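Local structure of putative oxidoreductase (Gluconobacter oxydans, 3WJ7) at the interface of chains A and B. The protein acts as a reductase of the short-chain dehydrogenase/reductase (SDR) family, probably transferring hydride with a nicotinamide coenzyme. Residues are numbered along the deposited sequence; one frame, centred on the assembly and turned at random. Chains: chain A/B, Putative oxidoreductase.

Contacts 1 and 2 belong to one interface between two copies of the reductase, the centres of their C-alpha atoms about 21 Å apart. Contact 1 is largely polar and brings together the starts of helix 95-115 from both chains; contact 2 is apolar and joins the end of helix 275-288 in chain A to the start of the same helix in chain B. In chain A the poorly ordered A:Glu291 of contact 1 follows A:Phe288 of contact 2 by three residues. The interface is not an exact two-fold, and the structure alone does not show whether this pairing, within an assembly of three copies, is the biological one.

Contact 1: the interface of chains A and B. Residues chain A 96, 153, 291; chain B 93-97.
A:Glu96 reaches across with its carboxylate to the first turn of helix 95-115 of chain B, and the polar contacts converge on that group. OE1 of A:Glu96 accepts from the backbone N of B:Thr97 at 2.5 Å, nearly in line with the carboxylate C-O bond. The B:Thr97 hydroxyl OG1 adds a second hydrogen bond to OE1 of A:Glu96 at 2.9 Å, received on the anti lone pair of that oxygen. A weak bond runs from the N of B:Glu96 to OE2 of A:Glu96 at 3.2 Å. The carboxylate thus acts as a cap supplied by the neighbouring chain, and the helix start would be expected to stabilise its negative charge. The A:Glu96 side chain can span the gap because it is extended beyond CG (chi2 -175°). An alanine here would probably leave the backbone N-H and hydroxyl of B:Thr97 without their acceptor from chain A and the helix start without its cap.

Charge repulsion may temper this grip: A:Glu96 OE2 lies 4.7 Å from OE2 of B:Glu96, and the carboxylate of B:Asp94, its plane turned 62° from that of A:Glu96, is also nearby.

Van der Waals contacts from B:Asp94, B:Pro95 and B:Glu96 accompany the polar bonds. The A:Glu96 side chain crosses those of B:Asp94 and B:Pro95 at about a right angle, with CD 3.6 Å from CA of B:Asp94. CB of B:Glu96 comes within 3.7 Å of CD of A:Glu96. Separately, A:Ile153, first residue of helix 153-172, sets its CG1 branch against a backbone carbonyl in the loop before the B helix, CG1 lying 3.3 Å from O of B:Pro93.

Contact 2: the interface of chains A and B. Residues chain A 284, 287-288; chain B 211, 274, 277.
An apolar patch, in which A:Leu284, A:Gly287 and A:Phe288 pack against B:Leu274 and B:Val277, fastens two copies of this SDR-family protein in the deposited assembly; whether the pairing persists in solution cannot be told from the structure alone. Chain A contributes the last turn of helix 275-288, and chain B the 3-10 helix 271-274 together with the start of its own helix 275-288, so the same helix is used by opposite ends in the two copies.

B:Leu274 carries much of the contact, sending its two methyl branches to different partners. With CG anti to the carbonyl carbon (chi1 -69°), they are directed at A:Gly287 and A:Leu284. CD1 of B:Leu274 lies over the backbone of A:Gly287, 3.8 Å from CA and 3.7 Å from the carbonyl O, an approach open to it because the glycine has no side chain. CD2 of B:Leu274 instead meets CD2 of A:Leu284 at 3.9 Å, the two leucine side chains slanting across each other. CB of B:Leu274 lies 4.0 Å from CZ of A:Phe288.

That ring is approached at its edge. CG2 of B:Val277 lies in the ring plane of A:Phe288, 3.6 Å from CE2 and 3.7 Å from CZ, and the two side chains reach towards each other tip to tip rather than one lying over the other's face. The ring tip thus touches both B:Val277 and CB of B:Leu274. No hydrogen bond or salt bridge crosses here, so the patch relies on shape and the burial of hydrocarbon. At its margin B:Val211, in strand 209-211, brings CG1 within 4.1 Å of CA of A:Gly287.

Contact 1: the interface of chains A and B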
loop_
_atom_site.group_PDB
_atom_site.type_symbol
_atom_site.label_atom_id
_atom_site.label_comp_id
_atom_site.label_asym_id
_atom_site.label_seq_id
_atom_site.Cartn_x
_atom_site.Cartn_y
_atom_site.Cartn_z
ATOM N N GLU A 96 0.916 -0.261 -4.675
ATOM C CA GLU A 96 2.232 0.253 -4.314
ATOM C C GLU A 96 3.245 -0.728 -4.766
ATOM O O GLU A 96 4.370 -0.369 -5.141
ATOM C CB GLU A 96 2.365 0.522 -2.815
ATOM C CG GLU A 96 1.711 1.820 -2.318
ATOM C CD GLU A 96 1.985 2.099 -0.848
ATOM O OE1 GLU A 96 3.185 2.247 -0.489
ATOM O OE2 GLU A 96 1.018 2.169 -0.041
ATOM N N ILE A 153 -1.398 7.047 -6.986
ATOM C CA ILE A 153 -0.355 6.122 -7.232
ATOM C C ILE A 153 -0.153 6.029 -8.735
ATOM O O ILE A 153 0.967 5.956 -9.177
ATOM C CB ILE A 153 -0.609 4.765 -6.509
ATOM C CG1 ILE A 153 -0.272 4.939 -5.024
ATOM C CG2 ILE A 153 0.372 3.706 -6.997
ATOM C CD1 ILE A 153 -0.978 4.003 -4.042
ATOM N N GLU A 291 -4.426 7.303 8.217
ATOM C CA GLU A 291 -4.095 8.332 7.232
ATOM C C GLU A 291 -5.258 8.470 6.309
ATOM O O GLU A 291 -5.790 7.478 5.823
ATOM C CB GLU A 291 -2.839 7.993 6.423
ATOM C CG GLU A 291 -1.549 8.500 7.071
ATOM C CD GLU A 291 -0.366 8.571 6.102
ATOM O OE1 GLU A 291 -0.482 9.257 5.046
ATOM O OE2 GLU A 291 0.691 7.956 6.412
ATOM N N PRO B 93 0.738 9.538 -1.313
ATOM C CA PRO B 93 -0.182 8.495 -1.805
ATOM C C PRO B 93 0.383 7.076 -1.662
ATOM O O PRO B 93 -0.282 6.092 -1.980
ATOM C CB PRO B 93 -0.367 8.852 -3.274
ATOM C CG PRO B 93 0.811 9.715 -3.646
ATOM C CD PRO B 93 1.481 10.221 -2.393
ATOM N N ASP B 94 1.620 6.959 -1.208
ATOM C CA ASP B 94 2.228 5.636 -1.036
ATOM C C ASP B 94 2.743 5.467 0.419
ATOM O O ASP B 94 3.946 5.448 0.637
ATOM C CB ASP B 94 3.377 5.441 -2.037
ATOM C CG ASP B 94 4.389 6.566 -1.965
ATOM O OD1 ASP B 94 4.048 7.688 -1.503
ATOM O OD2 ASP B 94 5.536 6.343 -2.342
ATOM N N PRO B 95 1.836 5.345 1.395
ATOM C CA PRO B 95 2.239 5.252 2.836
ATOM C C PRO B 95 3.144 4.052 3.107
ATOM O O PRO B 95 4.116 4.191 3.842
ATOM C CB PRO B 95 0.900 5.063 3.591
ATOM C CG PRO B 95 -0.183 5.414 2.587
ATOM C CD PRO B 95 0.381 5.138 1.209
ATOM N N GLU B 96 2.856 2.899 2.508
ATOM C CA GLU B 96 3.695 1.714 2.730
ATOM C C GLU B 96 5.079 1.796 2.138
ATOM O O GLU B 96 6.046 1.321 2.761
ATOM C CB GLU B 96 3.013 0.433 2.249
ATOM C CG GLU B 96 1.702 0.101 2.941
ATOM C CD GLU B 96 1.343 -1.377 2.778
ATOM O OE1 GLU B 96 2.251 -2.218 3.046
ATOM O OE2 GLU B 96 0.175 -1.717 2.397
ATOM N N THR B 97 5.193 2.371 0.936
ATOM C CA THR B 97 6.505 2.625 0.350
ATOM C C THR B 97 7.305 3.588 1.229
ATOM O O THR B 97 8.518 3.400 1.405
ATOM C CB THR B 97 6.387 3.213 -1.077
ATOM O OG1 THR B 97 5.657 2.320 -1.934
ATOM C CG2 THR B 97 7.746 3.442 -1.710
#

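Contact 2: the interface of chains A and B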
loop_
_atom_site.group_PDB
_atom_site.type_symbol
_atom_site.label_atom_id
_atom_site.label_comp_id
_atom_site.label_asym_id
_atom_site.label_seq_id
_atom_site.Cartn_x
_atom_site.Cartn_y
_atom_site.Cartn_z
ATOM N N LEU A 284 -12.908 11.571 9.716
ATOM C CA LEU A 284 -12.939 10.121 9.903
ATOM C C LEU A 284 -11.552 9.556 10.169
ATOM O O LEU A 284 -11.337 8.937 11.219
ATOM C CB LEU A 284 -13.603 9.397 8.731
ATOM C CG LEU A 284 -15.111 9.708 8.637
ATOM C CD1 LEU A 284 -15.705 9.144 7.352
ATOM C CD2 LEU A 284 -15.869 9.226 9.862
ATOM N N GLY A 287 -10.287 10.607 13.592
ATOM C CA GLY A 287 -11.056 9.887 14.610
ATOM C C GLY A 287 -10.675 8.428 14.792
ATOM O O GLY A 287 -10.814 7.879 15.902
ATOM N N PHE A 288 -10.170 7.828 13.715
ATOM C CA PHE A 288 -9.786 6.427 13.664
ATOM C C PHE A 288 -8.323 6.236 13.811
ATOM O O PHE A 288 -7.878 5.088 13.779
ATOM C CB PHE A 288 -10.184 5.784 12.334
ATOM C CG PHE A 288 -11.601 5.307 12.317
ATOM C CD1 PHE A 288 -12.027 4.283 13.202
ATOM C CD2 PHE A 288 -12.538 5.891 11.469
ATOM C CE1 PHE A 288 -13.359 3.860 13.196
ATOM C CE2 PHE A 288 -13.864 5.468 11.463
ATOM C CZ PHE A 288 -14.281 4.455 12.322
ATOM N N VAL B 211 -13.651 15.609 16.113
ATOM C CA VAL B 211 -13.811 14.402 16.927
ATOM C C VAL B 211 -13.006 14.553 18.216
ATOM O O VAL B 211 -11.811 14.813 18.147
ATOM C CB VAL B 211 -13.225 13.153 16.247
ATOM C CG1 VAL B 211 -13.729 11.883 16.943
ATOM C CG2 VAL B 211 -13.503 13.143 14.744
ATOM N N LEU B 274 -18.332 6.686 16.414
ATOM C CA LEU B 274 -17.701 6.131 15.222
ATOM C C LEU B 274 -17.979 4.643 15.011
ATOM O O LEU B 274 -17.851 4.171 13.875
ATOM C CB LEU B 274 -16.194 6.397 15.207
ATOM C CG LEU B 274 -15.869 7.876 15.000
ATOM C CD1 LEU B 274 -14.400 8.156 15.193
ATOM C CD2 LEU B 274 -16.343 8.323 13.634
ATOM N N VAL B 277 -19.925 3.633 11.954
ATOM C CA VAL B 277 -19.126 3.730 10.754
ATOM C C VAL B 277 -18.094 2.603 10.709
ATOM O O VAL B 277 -17.768 2.097 9.645
ATOM C CB VAL B 277 -18.517 5.137 10.521
ATOM C CG1 VAL B 277 -18.549 5.970 11.775
ATOM C CG2 VAL B 277 -17.116 5.049 9.961
#